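Local coordinates for single-stranded DNA-binding protein DdrB (Deinococcus radiodurans, PDB 4NOE) that binds single-stranded DNA and assists its accurate annealing, probably as part of the bacterium's response to DNA damage, at residues 60-63 against 68-71; 79-84 against 130-135. All coordinates share one frame; numbering follows the deposited sequence.

Interaction 1 of 2, residues 60-63 against 68-71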
loop_
_atom_site.group_PDB
_atom_site.type_symbol
_atom_site.label_atom_id
_atom_site.label_comp_id
_atom_site.label_asym_id
_atom_site.label_seq_id
_atom_site.Cartn_x
_atom_site.Cartn_y
_atom_site.Cartn_z
ATOM N N PHE E 60 -3.359 -19.396 35.977
ATOM C CA PHE E 60 -4.156 -19.644 34.789
ATOM C C PHE E 60 -3.860 -21.027 34.211
ATOM O O PHE E 60 -2.707 -21.449 34.138
ATOM C CB PHE E 60 -3.873 -18.567 33.744
ATOM C CG PHE E 60 -4.732 -18.671 32.533
ATOM C CD1 PHE E 60 -6.051 -18.264 32.570
ATOM C CD2 PHE E 60 -4.217 -19.179 31.348
ATOM C CE1 PHE E 60 -6.849 -18.356 31.440
ATOM C CE2 PHE E 60 -5.007 -19.283 30.229
ATOM C CZ PHE E 60 -6.329 -18.871 30.273
ATOM N N ASP E 61 -4.901 -21.737 33.795
ATOM C CA ASP E 61 -4.689 -23.032 33.166
ATOM C C ASP E 61 -4.506 -22.814 31.671
ATOM O O ASP E 61 -5.479 -22.663 30.926
ATOM C CB ASP E 61 -5.862 -23.969 33.446
ATOM C CG ASP E 61 -5.583 -25.402 33.022
ATOM O OD1 ASP E 61 -4.607 -25.641 32.265
ATOM O OD2 ASP E 61 -6.352 -26.297 33.442
ATOM N N TRP E 62 -3.252 -22.802 31.237
ATOM C CA TRP E 62 -2.942 -22.518 29.843
ATOM C C TRP E 62 -3.435 -23.610 28.904
ATOM O O TRP E 62 -3.599 -23.367 27.703
ATOM C CB TRP E 62 -1.440 -22.256 29.664
ATOM C CG TRP E 62 -1.002 -20.931 30.275
ATOM C CD1 TRP E 62 -0.444 -20.743 31.504
ATOM C CD2 TRP E 62 -1.130 -19.624 29.690
ATOM N NE1 TRP E 62 -0.202 -19.406 31.716
ATOM C CE2 TRP E 62 -0.610 -18.697 30.619
ATOM C CE3 TRP E 62 -1.620 -19.150 28.467
ATOM C CZ2 TRP E 62 -0.561 -17.315 30.363
ATOM C CZ3 TRP E 62 -1.581 -17.773 28.212
ATOM C CH2 TRP E 62 -1.050 -16.874 29.159
ATOM N N SER E 63 -3.695 -24.805 29.435
ATOM C CA SER E 63 -4.203 -25.891 28.589
ATOM C C SER E 63 -5.601 -25.569 28.055
ATOM O O SER E 63 -6.037 -26.139 27.044
ATOM C CB SER E 63 -4.205 -27.237 29.335
ATOM O OG SER E 63 -5.282 -27.309 30.259
ATOM N N ARG E 68 1.064 -24.076 26.956
ATOM C CA ARG E 68 1.782 -24.619 28.109
ATOM C C ARG E 68 2.898 -23.657 28.526
ATOM O O ARG E 68 3.463 -22.941 27.686
ATOM C CB ARG E 68 2.370 -25.996 27.772
ATOM C CG ARG E 68 3.379 -25.983 26.616
ATOM C CD ARG E 68 3.390 -27.309 25.844
ATOM N NE ARG E 68 4.151 -27.233 24.591
ATOM C CZ ARG E 68 5.436 -27.564 24.470
ATOM N NH1 ARG E 68 6.123 -27.997 25.522
ATOM N NH2 ARG E 68 6.041 -27.463 23.294
ATOM N N LYS E 69 3.221 -23.631 29.816
ATOM C CA LYS E 69 4.318 -22.791 30.289
ATOM C C LYS E 69 5.684 -23.449 30.108
ATOM O O LYS E 69 5.801 -24.670 30.076
ATOM C CB LYS E 69 4.125 -22.408 31.755
ATOM C CG LYS E 69 3.041 -21.385 31.975
ATOM C CD LYS E 69 2.955 -21.021 33.434
ATOM C CE LYS E 69 2.632 -22.235 34.280
ATOM N NZ LYS E 69 2.811 -21.962 35.743
ATOM N N TRP E 70 6.711 -22.612 29.987
ATOM C CA TRP E 70 8.073 -23.068 29.778
ATOM C C TRP E 70 9.034 -21.949 30.182
ATOM O O TRP E 70 8.919 -20.811 29.704
ATOM C CB TRP E 70 8.285 -23.457 28.306
ATOM C CG TRP E 70 9.616 -24.119 28.050
ATOM C CD1 TRP E 70 9.935 -25.433 28.259
ATOM C CD2 TRP E 70 10.801 -23.497 27.542
ATOM N NE1 TRP E 70 11.246 -25.662 27.912
ATOM C CE2 TRP E 70 11.799 -24.489 27.470
ATOM C CE3 TRP E 70 11.115 -22.193 27.147
ATOM C CZ2 TRP E 70 13.089 -24.218 27.016
ATOM C CZ3 TRP E 70 12.401 -21.928 26.690
ATOM C CH2 TRP E 70 13.369 -22.934 26.631
ATOM N N LYS E 71 9.964 -22.260 31.082
ATOM C CA LYS E 71 10.981 -21.295 31.474
ATOM C C LYS E 71 12.226 -21.481 30.620
ATOM O O LYS E 71 12.717 -22.603 30.471
ATOM C CB LYS E 71 11.340 -21.458 32.957
HETATM O O HOH W 1 -0.315 -21.291 35.492
#
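W62 and K69 make the main contact between the 60-63 loop and the strand 68-71, and the indole can be followed outward from its root. Its CB faces the start of the strand, with the backbone N of R68 at 4.1 Å. The first torsion (chi1 -70°) sets CG beside the residue's own N and anti to its carbonyl carbon, which brings the pyrrole side of the indole to the lysine. There W62 CD1 lies 3.6 Å from K69 CG, and W62 NE1 is 3.8 Å from the same methylene; K69 CD is almost as near to both ring atoms. The two side chains cross at about a right angle, and K69 CG comes in obliquely to the indole ring. One indole face takes the edge of F60: CD2 of that phenyl stands 3.5 Å above the plane of the W62 ring, over its centre. Y107 meets the indole edge-to-face.

K69 then bends at chi3 (-60°), and its NZ makes a weak 3.2 Å bond to a water that donates to F60 O at 2.8 Å. This solvent link joins strand and loop where direct contact is slight, only 129 Å² being buried. With an alanine here in place of the tryptophan, the K69 methylenes would probably lose the apolar surface they lie against, and F60 CD2 the indole face it rests on.

The loop has its own brace. D61 OD1 accepts from S63 OG at 2.7 Å and from S63 N at 3.1 Å, both from the same face of the carboxylate plane, while OD2 forms a salt bridge with R33. The bond from S63 N defines an Asx turn, here opening the short 3-10 segment that precedes the first strand of the 68-71/77-81 hairpin.

Interaction 2 of 2, residues 79-84 against 130-135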
loop_
_atom_site.group_PDB
_atom_site.type_symbol
_atom_site.label_atom_id
_atom_site.label_comp_id
_atom_site.label_asym_id
_atom_site.label_seq_id
_atom_site.Cartn_x
_atom_site.Cartn_y
_atom_site.Cartn_z
ATOM N N VAL E 79 5.347 -18.752 27.369
ATOM C CA VAL E 79 4.221 -19.613 27.077
ATOM C C VAL E 79 4.300 -20.059 25.626
ATOM O O VAL E 79 4.539 -19.247 24.725
ATOM C CB VAL E 79 2.872 -18.908 27.350
ATOM C CG1 VAL E 79 1.737 -19.649 26.667
ATOM C CG2 VAL E 79 2.619 -18.805 28.855
ATOM N N ILE E 80 4.120 -21.358 25.412
ATOM C CA ILE E 80 4.213 -21.951 24.089
ATOM C C ILE E 80 2.806 -22.208 23.589
ATOM O O ILE E 80 2.034 -22.924 24.227
ATOM C CB ILE E 80 4.949 -23.299 24.129
ATOM C CG1 ILE E 80 6.282 -23.178 24.880
ATOM C CG2 ILE E 80 5.155 -23.833 22.713
ATOM C CD1 ILE E 80 7.227 -22.155 24.282
ATOM N N HIS E 81 2.479 -21.637 22.437
ATOM C CA HIS E 81 1.159 -21.801 21.852
ATOM C C HIS E 81 1.310 -21.932 20.340
ATOM O O HIS E 81 1.883 -21.040 19.698
ATOM C CB HIS E 81 0.302 -20.580 22.205
ATOM C CG HIS E 81 -1.093 -20.620 21.647
ATOM N ND1 HIS E 81 -1.440 -20.008 20.459
ATOM C CD2 HIS E 81 -2.229 -21.174 22.132
ATOM C CE1 HIS E 81 -2.733 -20.184 20.239
ATOM N NE2 HIS E 81 -3.238 -20.882 21.237
ATOM N N ARG E 82 0.804 -23.034 19.783
ATOM C CA ARG E 82 0.964 -23.355 18.356
ATOM C C ARG E 82 2.392 -23.214 17.840
ATOM O O ARG E 82 2.611 -22.682 16.747
ATOM C CB ARG E 82 0.044 -22.498 17.485
ATOM C CG ARG E 82 -1.421 -22.787 17.657
ATOM C CD ARG E 82 -1.919 -23.617 16.490
ATOM N NE ARG E 82 -2.873 -24.603 16.965
ATOM C CZ ARG E 82 -2.910 -25.866 16.573
ATOM N NH1 ARG E 82 -2.054 -26.323 15.660
ATOM N NH2 ARG E 82 -3.823 -26.666 17.090
ATOM N N GLY E 83 3.362 -23.671 18.620
ATOM C CA GLY E 83 4.747 -23.653 18.179
ATOM C C GLY E 83 5.487 -22.334 18.340
ATOM O O GLY E 83 6.663 -22.253 17.994
ATOM N N HIS E 84 4.810 -21.308 18.861
ATOM C CA HIS E 84 5.444 -20.008 19.098
ATOM C C HIS E 84 5.638 -19.757 20.593
ATOM O O HIS E 84 4.827 -20.197 21.418
ATOM C CB HIS E 84 4.575 -18.874 18.526
ATOM C CG HIS E 84 4.302 -18.989 17.057
ATOM N ND1 HIS E 84 5.232 -18.657 16.093
ATOM C CD2 HIS E 84 3.184 -19.368 16.388
ATOM C CE1 HIS E 84 4.708 -18.846 14.895
ATOM N NE2 HIS E 84 3.466 -19.279 15.045
ATOM N N VAL E 130 3.198 -9.475 18.534
ATOM C CA VAL E 130 2.021 -10.268 18.233
ATOM C C VAL E 130 1.536 -10.750 19.576
ATOM O O VAL E 130 2.331 -11.293 20.345
ATOM C CB VAL E 130 2.372 -11.469 17.343
ATOM C CG1 VAL E 130 1.150 -12.359 17.138
ATOM C CG2 VAL E 130 2.936 -11.006 15.984
ATOM N N SER E 131 0.253 -10.546 19.872
ATOM C CA SER E 131 -0.274 -10.831 21.208
ATOM C C SER E 131 -0.949 -12.185 21.346
ATOM O O SER E 131 -1.754 -12.588 20.497
ATOM C CB SER E 131 -1.285 -9.756 21.629
ATOM O OG SER E 131 -0.732 -8.463 21.501
ATOM N N LEU E 132 -0.665 -12.869 22.449
ATOM C CA LEU E 132 -1.402 -14.086 22.782
ATOM C C LEU E 132 -2.520 -13.773 23.771
ATOM O O LEU E 132 -3.673 -14.211 23.597
ATOM C CB LEU E 132 -0.465 -15.130 23.394
ATOM C CG LEU E 132 -1.173 -16.382 23.931
ATOM C CD1 LEU E 132 -1.857 -17.179 22.821
ATOM C CD2 LEU E 132 -0.186 -17.268 24.681
ATOM N N ALA E 133 -2.175 -13.027 24.820
ATOM C CA ALA E 133 -3.100 -12.826 25.940
ATOM C C ALA E 133 -2.706 -11.627 26.793
ATOM O O ALA E 133 -1.519 -11.281 26.912
ATOM C CB ALA E 133 -3.188 -14.110 26.827
ATOM N N ILE E 134 -3.699 -10.992 27.397
ATOM C CA ILE E 134 -3.394 -9.948 28.363
ATOM C C ILE E 134 -4.256 -10.086 29.610
ATOM O O ILE E 134 -5.484 -10.174 29.527
ATOM C CB ILE E 134 -3.510 -8.533 27.756
ATOM C CG1 ILE E 134 -3.351 -7.472 28.845
ATOM C CG2 ILE E 134 -4.832 -8.350 27.042
ATOM C CD1 ILE E 134 -2.964 -6.107 28.293
ATOM N N PHE E 135 -3.608 -10.139 30.767
ATOM C CA PHE E 135 -4.345 -10.265 32.009
ATOM C C PHE E 135 -4.476 -8.865 32.597
ATOM O O PHE E 135 -3.472 -8.168 32.839
ATOM C CB PHE E 135 -3.651 -11.258 32.949
ATOM C CG PHE E 135 -3.595 -12.670 32.394
ATOM C CD1 PHE E 135 -2.675 -13.012 31.410
ATOM C CD2 PHE E 135 -4.474 -13.646 32.843
ATOM C CE1 PHE E 135 -2.629 -14.296 30.888
ATOM C CE2 PHE E 135 -4.430 -14.934 32.328
ATOM C CZ PHE E 135 -3.503 -15.257 31.344
#
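L132 carries more of the buried surface than any other residue here, 74 Å² of the 132 Å², and it turns its two methyl groups chiefly to H81 and V79. CD1 goes to the imidazole. It sits over one face of the H81 ring, 3.8 Å from the centroid and 16° off the ring normal, which satisfies the geometry of a CH-pi contact. The methyl is off-centre over the ring, so that L132 CD1 is 3.7 Å from H81 ND1 and equally near H81 CG. L132 CD2 turns chiefly to V79 CG1, at 3.6 Å, while still lying near H81 CB; with V79 the contact is purely apolar, and the two side chains cross at about a right angle. With CG anti to the backbone N (chi1 173°), the leucine extends its fork toward strand 77-81.

Each partner sits on a recognisable element of the beta fold. H81 ends strand 77-81 and opens a type I' turn to H84, closed by backbone bonds from H81 N to H84 O (2.9 Å) and from H84 N to H81 O (3.1 Å); this is a tight two-residue beta hairpin into strand 84-91. On the other segment, L132 and A133 both face Y107 of strand 104-110 as a classic beta bulge, and the chain changes direction at L132.

The backbones stay well apart, the CA atoms of H81 and L132 being 8.2 Å from each other, so the gap is bridged by side chains. For H81, chi1 carries the imidazole out from the strand, and chi2 (-95°) turns its face to L132 CD1. Y86 of strand 84-91 touches both H81 and L132, while V79 also touches Y107.

In the fold
Interaction 1 closes along the chain before interaction 2 opens, and their centres are 10 Å apart. Strands 68-71 and 77-81 are antiparallel neighbours, and a probable hydrogen bond from I80 N to R68 O, 2.8 Å long, ties them. Apolar and aromatic packing supplies the other link: W62 CH2 lies 3.5 Å from F135 CE1, W62 CE2 is 3.7 Å from V79 CG2, and F60 CD1 approaches F135 CE2 to 3.7 Å. W62 thus reaches V79, a residue that takes part in interaction 2, while F60 and W62 both meet F135 of segment 130-135. Relative to the bound DNA they differ: nearest atoms are about 4 Å away for interaction 2 but about 12 Å for interaction 1.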